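PDB 2FOK: FOKI restriction endonuclease from Planomicrobium okeanokoites, which cuts double-stranded DNA as a type IIS restriction endonuclease, joining a recognition region to a separate metal-dependent cleavage domain. Local coordinates for residues P161-R164 against I165-L169; A205-P209 against K210-E214; V456-P459 against I460-G463; T562-L565 against E566-R569. One frame throughout, in Å; residues are numbered along the deposited sequence.

Interaction 1 (P161-R164 against I165-L169); sequences PAIR and ILTLL
R164 and L168, one helical turn apart, carry the side-chain part of this contact on helix 160-169. The R164 chain leaves with CG anti to its own N (chi1 177°) and bends about CB-CG, which turns the guanidinium along the helix toward the next turn. There L168 CD2 sits over one face of the group, above its centre and 4.1 Å from R164 CZ, while the two side chains run obliquely past each other. T167 CG2 also approaches it, from a slant. An alanine in place of L168 would probably uncover this face of the guanidinium, leaving its position to rest more on the NE bond to N183 O. T167 turns its hydroxyl back onto the helix: OG1 lies beside its own N (chi1 -59°) and donates to I163 O at 2.9 Å, from above the carbonyl plane. I163 O also accepts from T167 N at 3.0 Å, arriving from the opposite face, so one carbonyl oxygen is gripped twice by one residue. Water 1 donates to T167 OG1 at 3.1 Å and accepts a weak bond from R164 NH1. Regular backbone bonds I165 N to P161 O and L166 N to A162 O continue the helix. P161 and A162 pack on I230 and I165 on L234 of helix 222-236, and L166 and T167 meet L275 of helix 269-279, so one side is buried while R164, T167 and L168 stay partly exposed.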
loop_
_atom_site.group_PDB
_atom_site.type_symbol
_atom_site.label_atom_id
_atom_site.label_comp_id
_atom_site.label_asym_id
_atom_site.label_seq_id
_atom_site.Cartn_x
_atom_site.Cartn_y
_atom_site.Cartn_z
ATOM N N PRO A 161 13.336 2.817 -0.274
ATOM C CA PRO A 161 12.230 3.213 -1.153
ATOM C C PRO A 161 12.560 4.308 -2.159
ATOM O O PRO A 161 12.096 4.260 -3.300
ATOM C CB PRO A 161 11.137 3.622 -0.176
ATOM C CG PRO A 161 11.370 2.706 0.988
ATOM C CD PRO A 161 12.883 2.679 1.121
ATOM N N ALA A 162 13.348 5.294 -1.736
ATOM C CA ALA A 162 13.754 6.390 -2.615
ATOM C C ALA A 162 14.642 5.794 -3.694
ATOM O O ALA A 162 14.504 6.104 -4.871
ATOM C CB ALA A 162 14.522 7.445 -1.830
ATOM N N ILE A 163 15.559 4.924 -3.290
ATOM C CA ILE A 163 16.434 4.280 -4.263
ATOM C C ILE A 163 15.583 3.458 -5.227
ATOM O O ILE A 163 15.869 3.402 -6.416
ATOM C CB ILE A 163 17.477 3.370 -3.575
ATOM C CG1 ILE A 163 18.440 4.229 -2.749
ATOM C CG2 ILE A 163 18.257 2.568 -4.625
ATOM C CD1 ILE A 163 18.967 5.455 -3.479
ATOM N N ARG A 164 14.530 2.830 -4.709
ATOM C CA ARG A 164 13.630 2.032 -5.538
ATOM C C ARG A 164 12.868 2.917 -6.511
ATOM O O ARG A 164 12.673 2.544 -7.661
ATOM C CB ARG A 164 12.617 1.266 -4.684
ATOM C CG ARG A 164 11.622 0.476 -5.514
ATOM C CD ARG A 164 12.348 -0.413 -6.535
ATOM N NE ARG A 164 11.481 -1.458 -7.080
ATOM C CZ ARG A 164 11.885 -2.410 -7.922
ATOM N NH1 ARG A 164 13.145 -2.458 -8.324
ATOM N NH2 ARG A 164 11.020 -3.307 -8.377
ATOM N N ILE A 165 12.415 4.080 -6.056
ATOM C CA ILE A 165 11.701 4.969 -6.961
ATOM C C ILE A 165 12.658 5.391 -8.087
ATOM O O ILE A 165 12.253 5.486 -9.247
ATOM C CB ILE A 165 11.153 6.231 -6.227
ATOM C CG1 ILE A 165 10.056 5.831 -5.231
ATOM C CG2 ILE A 165 10.568 7.217 -7.236
ATOM C CD1 ILE A 165 8.694 5.532 -5.865
ATOM N N LEU A 166 13.928 5.624 -7.741
ATOM C CA LEU A 166 14.944 6.038 -8.717
ATOM C C LEU A 166 15.269 4.947 -9.730
ATOM O O LEU A 166 15.568 5.230 -10.887
ATOM C CB LEU A 166 16.232 6.441 -8.005
ATOM C CG LEU A 166 16.239 7.740 -7.198
ATOM C CD1 LEU A 166 17.688 8.079 -6.871
ATOM C CD2 LEU A 166 15.570 8.881 -7.972
ATOM N N THR A 167 15.224 3.698 -9.283
ATOM C CA THR A 167 15.500 2.569 -10.158
ATOM C C THR A 167 14.391 2.407 -11.185
ATOM O O THR A 167 14.645 2.037 -12.328
ATOM C CB THR A 167 15.632 1.256 -9.351
ATOM O OG1 THR A 167 16.686 1.390 -8.386
ATOM C CG2 THR A 167 15.951 0.086 -10.274
ATOM N N LEU A 168 13.159 2.698 -10.772
ATOM C CA LEU A 168 11.995 2.575 -11.650
ATOM C C LEU A 168 11.899 3.669 -12.711
ATOM O O LEU A 168 11.116 3.556 -13.646
ATOM C CB LEU A 168 10.710 2.573 -10.816
ATOM C CG LEU A 168 10.535 1.388 -9.865
ATOM C CD1 LEU A 168 9.354 1.615 -8.945
ATOM C CD2 LEU A 168 10.327 0.143 -10.683
ATOM N N LEU A 169 12.689 4.725 -12.562
ATOM C CA LEU A 169 12.657 5.829 -13.515
ATOM C C LEU A 169 13.980 5.940 -14.282
ATOM O O LEU A 169 14.139 6.799 -15.148
ATOM C CB LEU A 169 12.387 7.142 -12.769
ATOM C CG LEU A 169 11.052 7.345 -12.048
ATOM C CD1 LEU A 169 11.102 8.619 -11.227
ATOM C CD2 LEU A 169 9.923 7.442 -13.057
HETATM O O HOH W 1 15.678 -0.923 -6.605
#

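Interaction 2 (A205-P209 against K210-E214); sequences ANAMP and KDKGE
K212 reaches back from the first turn of helix 209-218 to the loop before it, and its ammonium supplies the polar side-chain bond of the contact. NZ donates to A207 O at 3.0 Å, tilted 32° from the carbonyl plane. Bends at chi3 and chi4 fold the end of the lysine over to that oxygen, and a weak, long ion pair with E259 gives NZ a second, acidic neighbour. The apolar part of the same chain packs along the way: K212 CG lies 3.5 Å from P209 CA, and K212 CD follows it across the proline backbone. Farther back, A207 CB stands 4.5 Å from K212 CG.

Among backbone bonds, D211 N donates to M208 O at 2.6 Å, nearly straight at the hydrogen (168°). K212 N adds a weak bond to the same oxygen, which thus takes two successive amides. Water-mediated bonds tie the loop to the helix again: water 2 accepts from M208 N and donates to D211 OD2 at 2.7 Å, linking the residue before the proline to the aspartate three positions on. N206 OD1 accepts from K448 NZ of the cleavage domain, placing the loop beside that domain.

The whole is a short surface link between helices 197-205 and 209-218 in recognition subdomain 2, with a proline near the start of the second helix and a lysine folded back over the link.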
loop_
_atom_site.group_PDB
_atom_site.type_symbol
_atom_site.label_atom_id
_atom_site.label_comp_id
_atom_site.label_asym_id
_atom_site.label_seq_id
_atom_site.Cartn_x
_atom_site.Cartn_y
_atom_site.Cartn_z
ATOM N N ALA A 205 -12.350 9.565 -16.461
ATOM C CA ALA A 205 -12.885 9.997 -17.742
ATOM C C ALA A 205 -14.395 10.150 -17.726
ATOM O O ALA A 205 -14.929 11.059 -18.347
ATOM C CB ALA A 205 -12.481 9.014 -18.833
ATOM N N ASN A 206 -15.089 9.262 -17.020
ATOM C CA ASN A 206 -16.544 9.324 -16.972
ATOM C C ASN A 206 -17.093 10.019 -15.732
ATOM O O ASN A 206 -18.276 9.885 -15.409
ATOM C CB ASN A 206 -17.121 7.913 -17.096
ATOM C CG ASN A 206 -17.304 7.229 -15.757
ATOM O OD1 ASN A 206 -18.061 6.265 -15.649
ATOM N ND2 ASN A 206 -16.613 7.718 -14.729
ATOM N N ALA A 207 -16.232 10.763 -15.045
ATOM C CA ALA A 207 -16.623 11.486 -13.842
ATOM C C ALA A 207 -17.002 12.934 -14.151
ATOM O O ALA A 207 -16.637 13.472 -15.194
ATOM C CB ALA A 207 -15.487 11.456 -12.828
ATOM N N MET A 208 -17.732 13.557 -13.232
ATOM C CA MET A 208 -18.154 14.944 -13.386
ATOM C C MET A 208 -16.977 15.859 -13.065
ATOM O O MET A 208 -16.243 15.616 -12.108
ATOM C CB MET A 208 -19.313 15.252 -12.433
ATOM C CG MET A 208 -20.568 15.761 -13.124
ATOM S SD MET A 208 -22.036 14.796 -12.696
ATOM C CE MET A 208 -21.893 13.421 -13.892
ATOM N N PRO A 209 -16.791 16.933 -13.850
ATOM C CA PRO A 209 -15.679 17.858 -13.609
ATOM C C PRO A 209 -15.574 18.292 -12.155
ATOM O O PRO A 209 -14.513 18.712 -11.707
ATOM C CB PRO A 209 -15.964 19.040 -14.545
ATOM C CG PRO A 209 -17.361 18.829 -15.069
ATOM C CD PRO A 209 -17.617 17.353 -14.994
ATOM N N LYS A 210 -16.672 18.180 -11.418
ATOM C CA LYS A 210 -16.685 18.575 -10.009
ATOM C C LYS A 210 -16.046 17.536 -9.075
ATOM O O LYS A 210 -15.766 17.826 -7.908
ATOM C CB LYS A 210 -18.129 18.868 -9.569
ATOM C CG LYS A 210 -18.705 17.894 -8.537
ATOM C CD LYS A 210 -20.207 18.090 -8.368
ATOM C CE LYS A 210 -20.823 17.003 -7.504
ATOM N NZ LYS A 210 -21.612 17.578 -6.367
ATOM N N ASP A 211 -15.812 16.334 -9.594
ATOM C CA ASP A 211 -15.219 15.244 -8.817
ATOM C C ASP A 211 -13.903 14.739 -9.414
ATOM O O ASP A 211 -13.247 13.865 -8.840
ATOM C CB ASP A 211 -16.194 14.063 -8.742
ATOM C CG ASP A 211 -17.566 14.467 -8.266
ATOM O OD1 ASP A 211 -17.656 15.259 -7.301
ATOM O OD2 ASP A 211 -18.556 13.990 -8.857
ATOM N N LYS A 212 -13.529 15.277 -10.571
ATOM C CA LYS A 212 -12.307 14.858 -11.248
ATOM C C LYS A 212 -11.073 15.091 -10.396
ATOM O O LYS A 212 -10.225 14.213 -10.277
ATOM C CB LYS A 212 -12.171 15.590 -12.584
ATOM C CG LYS A 212 -13.299 15.292 -13.542
ATOM C CD LYS A 212 -12.925 15.653 -14.966
ATOM C CE LYS A 212 -13.059 14.463 -15.896
ATOM N NZ LYS A 212 -14.298 14.534 -16.718
ATOM N N GLY A 213 -10.985 16.272 -9.792
ATOM C CA GLY A 213 -9.851 16.597 -8.950
ATOM C C GLY A 213 -9.629 15.645 -7.786
ATOM O O GLY A 213 -8.500 15.225 -7.526
ATOM N N GLU A 214 -10.703 15.304 -7.076
ATOM C CA GLU A 214 -10.617 14.404 -5.925
ATOM C C GLU A 214 -10.197 13.006 -6.350
ATOM O O GLU A 214 -9.506 12.313 -5.608
ATOM C CB GLU A 214 -11.970 14.333 -5.213
ATOM C CG GLU A 214 -12.088 13.218 -4.189
ATOM C CD GLU A 214 -11.570 13.620 -2.817
ATOM O OE1 GLU A 214 -11.215 14.806 -2.629
ATOM O OE2 GLU A 214 -11.517 12.752 -1.922
HETATM O O HOH W 2 -19.034 12.137 -10.693
HETATM O O HOH W 3 -12.941 18.704 -9.877
#

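Interaction 3 (V456-P459 against I460-G463); sequences VGSP and IDYG
D461 folds its carboxylate back over the loop onto the amides of G457 and S458, and this is the close-knit part of the contact. Its CG lies beside its own N, opposite the carbonyl carbon (chi1 -87°), which carries the group there. G457 N donates to D461 OD2 at 2.9 Å, on the syn lone pair, with an angle of 157° at the hydrogen. S458 N meets D461 OD1, also at 2.9 Å, but from above the carboxylate plane. Two consecutive N-H groups thus take one oxygen each and fix the rotation of the group. OD1 is engaged further by T455 OG1, while S458 CB rests 3.4 Å from it. G457 has a positive phi (96°), where a side chain would jam against the preceding carbonyl, so the bend suits glycine.

The other side is looser: V456, G457 and P459 are exposed. P459 and I460 meet only lightly, CB to CG1 at 4.3 Å, and the V456 side chain starts away from 460-463.

The loop is a hairpin connection between strands 451-454 and 463-469 of the cleavage-domain sheet. Y462, bonded by its backbone to T455, leads into the second strand, and P459, I460 and Y462 lean on helix 565-569.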
loop_
_atom_site.group_PDB
_atom_site.type_symbol
_atom_site.label_atom_id
_atom_site.label_comp_id
_atom_site.label_asym_id
_atom_site.label_seq_id
_atom_site.Cartn_x
_atom_site.Cartn_y
_atom_site.Cartn_z
ATOM N N VAL A 456 -17.477 -13.954 -25.076
ATOM C CA VAL A 456 -17.565 -13.841 -26.532
ATOM C C VAL A 456 -17.020 -15.115 -27.183
ATOM O O VAL A 456 -15.855 -15.474 -26.988
ATOM C CB VAL A 456 -16.750 -12.641 -27.078
ATOM C CG1 VAL A 456 -16.718 -12.698 -28.594
ATOM C CG2 VAL A 456 -17.359 -11.330 -26.619
ATOM N N GLY A 457 -17.862 -15.791 -27.958
ATOM C CA GLY A 457 -17.436 -17.009 -28.619
ATOM C C GLY A 457 -17.816 -18.270 -27.861
ATOM O O GLY A 457 -17.549 -19.382 -28.330
ATOM N N SER A 458 -18.420 -18.116 -26.685
ATOM C CA SER A 458 -18.833 -19.277 -25.899
ATOM C C SER A 458 -20.100 -19.850 -26.533
ATOM O O SER A 458 -20.732 -19.179 -27.343
ATOM C CB SER A 458 -19.119 -18.860 -24.461
ATOM O OG SER A 458 -18.061 -19.230 -23.610
ATOM N N PRO A 459 -20.487 -21.090 -26.172
ATOM C CA PRO A 459 -21.696 -21.707 -26.742
ATOM C C PRO A 459 -22.887 -20.795 -26.470
ATOM O O PRO A 459 -23.818 -20.673 -27.269
ATOM C CB PRO A 459 -21.810 -23.040 -25.997
ATOM C CG PRO A 459 -20.449 -23.309 -25.492
ATOM C CD PRO A 459 -19.837 -21.981 -25.194
ATOM N N ILE A 460 -22.835 -20.174 -25.303
ATOM C CA ILE A 460 -23.839 -19.225 -24.886
ATOM C C ILE A 460 -23.028 -18.067 -24.324
ATOM O O ILE A 460 -22.302 -18.233 -23.341
ATOM C CB ILE A 460 -24.755 -19.805 -23.799
ATOM C CG1 ILE A 460 -25.295 -21.171 -24.247
ATOM C CG2 ILE A 460 -25.910 -18.855 -23.548
ATOM C CD1 ILE A 460 -26.546 -21.625 -23.493
ATOM N N ASP A 461 -23.097 -16.916 -24.986
ATOM C CA ASP A 461 -22.375 -15.747 -24.516
ATOM C C ASP A 461 -23.291 -15.074 -23.496
ATOM O O ASP A 461 -24.438 -14.733 -23.798
ATOM C CB ASP A 461 -22.052 -14.805 -25.685
ATOM C CG ASP A 461 -20.748 -15.167 -26.376
ATOM O OD1 ASP A 461 -19.874 -15.776 -25.725
ATOM O OD2 ASP A 461 -20.593 -14.856 -27.574
ATOM N N TYR A 462 -22.792 -14.906 -22.279
ATOM C CA TYR A 462 -23.602 -14.317 -21.225
ATOM C C TYR A 462 -22.934 -13.130 -20.553
ATOM O O TYR A 462 -21.733 -12.894 -20.716
ATOM C CB TYR A 462 -23.922 -15.389 -20.180
ATOM C CG TYR A 462 -22.685 -15.977 -19.521
ATOM C CD1 TYR A 462 -22.022 -17.084 -20.075
ATOM C CD2 TYR A 462 -22.179 -15.429 -18.345
ATOM C CE1 TYR A 462 -20.891 -17.622 -19.464
ATOM C CE2 TYR A 462 -21.049 -15.958 -17.725
ATOM C CZ TYR A 462 -20.412 -17.050 -18.281
ATOM O OH TYR A 462 -19.309 -17.570 -17.641
ATOM N N GLY A 463 -23.734 -12.387 -19.791
ATOM C CA GLY A 463 -23.228 -11.227 -19.075
ATOM C C GLY A 463 -23.341 -11.434 -17.578
ATOM O O GLY A 463 -24.144 -12.243 -17.125
#

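Interaction 4 (T562-L565 against E566-R569); sequences TLTL and EEVR
T564 turns its hydroxyl between its own N and carbonyl carbon (chi1 70°), so OG1 faces the start of helix 565-569, while E567 places CG beside its own N (chi1 -67°) and then runs extended, which carries the carboxylate back to the residue before the helix. The two side chains pass obliquely. T564 N donates to E567 OE1 at 2.9 Å, using the anti lone pair of that oxygen. In the return direction E567 N gives a weak bond to T564 OG1 at 3.2 Å, though the hydroxyl position is less certain. Together the pair forms a capping box, with T564 as the N-cap.

T564 O takes two backbone donors as well, V568 N at 3.2 Å and E567 N at 3.0 Å. L563 CD1 lies against the E567 chain, near CB and OE1; the apolar contact proper is L563 CD2 with V568 CG2 at 4.1 Å, the side chains crossing at about a right angle. R569 NH1 forms a salt bridge with E566, 2.6 Å from OE2 and hydrogen-bonded at 3.1 Å to OE1, which lies at the guanidinium edge, in its plane; R569 NE also pairs with E514.

An alanine replacing E567 would probably leave T564 N without its carboxylate acceptor and the N-terminal turn less firmly tied to the loop. The E567 carboxylate lies at the amino end of the helix, where its negative charge is likely to be favoured by the helix dipole, while the E566 charge is probably offset in part by R569.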
loop_
_atom_site.group_PDB
_atom_site.type_symbol
_atom_site.label_atom_id
_atom_site.label_comp_id
_atom_site.label_asym_id
_atom_site.label_seq_id
_atom_site.Cartn_x
_atom_site.Cartn_y
_atom_site.Cartn_z
ATOM N N THR A 562 -8.668 -26.885 -16.686
ATOM C CA THR A 562 -9.725 -27.773 -16.231
ATOM C C THR A 562 -11.032 -27.065 -15.882
ATOM O O THR A 562 -11.828 -27.561 -15.095
ATOM C CB THR A 562 -9.276 -28.627 -15.030
ATOM O OG1 THR A 562 -9.136 -27.796 -13.871
ATOM C CG2 THR A 562 -7.948 -29.329 -15.336
ATOM N N LEU A 563 -11.259 -25.904 -16.475
ATOM C CA LEU A 563 -12.506 -25.192 -16.234
ATOM C C LEU A 563 -12.797 -24.273 -17.394
ATOM O O LEU A 563 -11.893 -23.645 -17.925
ATOM C CB LEU A 563 -12.442 -24.381 -14.945
ATOM C CG LEU A 563 -13.736 -23.613 -14.619
ATOM C CD1 LEU A 563 -14.801 -24.577 -14.076
ATOM C CD2 LEU A 563 -13.435 -22.517 -13.612
ATOM N N THR A 564 -14.056 -24.214 -17.811
ATOM C CA THR A 564 -14.431 -23.338 -18.908
ATOM C C THR A 564 -15.441 -22.286 -18.464
ATOM O O THR A 564 -16.105 -22.428 -17.434
ATOM C CB THR A 564 -15.020 -24.134 -20.083
ATOM O OG1 THR A 564 -16.308 -24.637 -19.716
ATOM C CG2 THR A 564 -14.094 -25.306 -20.463
ATOM N N LEU A 565 -15.534 -21.214 -19.247
ATOM C CA LEU A 565 -16.463 -20.120 -18.962
ATOM C C LEU A 565 -17.936 -20.585 -19.106
ATOM O O LEU A 565 -18.855 -19.939 -18.591
ATOM C CB LEU A 565 -16.164 -18.928 -19.899
ATOM C CG LEU A 565 -14.981 -17.987 -19.574
ATOM C CD1 LEU A 565 -15.215 -16.631 -20.217
ATOM C CD2 LEU A 565 -14.817 -17.808 -18.058
ATOM N N GLU A 566 -18.157 -21.707 -19.795
ATOM C CA GLU A 566 -19.513 -22.251 -19.973
ATOM C C GLU A 566 -19.853 -23.109 -18.761
ATOM O O GLU A 566 -21.022 -23.382 -18.474
ATOM C CB GLU A 566 -19.600 -23.104 -21.246
ATOM C CG GLU A 566 -20.740 -24.149 -21.262
ATOM C CD GLU A 566 -22.133 -23.549 -21.441
ATOM O OE1 GLU A 566 -22.251 -22.329 -21.686
ATOM O OE2 GLU A 566 -23.119 -24.300 -21.336
ATOM N N GLU A 567 -18.813 -23.539 -18.055
ATOM C CA GLU A 567 -18.990 -24.345 -16.867
ATOM C C GLU A 567 -19.299 -23.434 -15.692
ATOM O O GLU A 567 -19.978 -23.839 -14.754
ATOM C CB GLU A 567 -17.740 -25.169 -16.618
ATOM C CG GLU A 567 -17.535 -26.223 -17.694
ATOM C CD GLU A 567 -16.449 -27.210 -17.354
ATOM O OE1 GLU A 567 -15.296 -26.782 -17.158
ATOM O OE2 GLU A 567 -16.753 -28.414 -17.280
ATOM N N VAL A 568 -18.811 -22.195 -15.768
ATOM C CA VAL A 568 -19.041 -21.177 -14.740
ATOM C C VAL A 568 -20.512 -20.768 -14.845
ATOM O O VAL A 568 -21.221 -20.674 -13.843
ATOM C CB VAL A 568 -18.150 -19.923 -14.981
ATOM C CG1 VAL A 568 -18.593 -18.771 -14.081
ATOM C CG2 VAL A 568 -16.696 -20.257 -14.711
ATOM N N ARG A 569 -20.954 -20.529 -16.077
ATOM C CA ARG A 569 -22.333 -20.154 -16.376
ATOM C C ARG A 569 -23.278 -21.015 -15.553
ATOM O O ARG A 569 -24.136 -20.502 -14.845
ATOM C CB ARG A 569 -22.615 -20.373 -17.867
ATOM C CG ARG A 569 -23.813 -19.615 -18.423
ATOM C CD ARG A 569 -24.352 -20.281 -19.697
ATOM N NE ARG A 569 -25.621 -20.964 -19.444
ATOM C CZ ARG A 569 -25.971 -22.137 -19.963
ATOM N NH1 ARG A 569 -25.154 -22.786 -20.777
ATOM N NH2 ARG A 569 -27.137 -22.674 -19.647
#

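In the fold
All four contacts are local, but they differ in depth and chemistry. Interaction 1 is the buried one, a helix of the recognition region hemmed in by other helices. Interaction 2, in the same subdomain, lies at the surface, its centre about 30 Å away, and relies on a lysine and waters. Interactions 3 and 4 belong to the cleavage domain and meet: centres about 11 Å apart, the loop 456-463 packs on helix 565-569, with Y462 OH hydrogen-bonded to L565 O at 2.6 Å and I460 beside R569. In both a carboxylate accepts backbone N-H groups, two at D461 in the hairpin and one at E567 at the helix start; interaction 3 is exposed, interaction 4 partly buried.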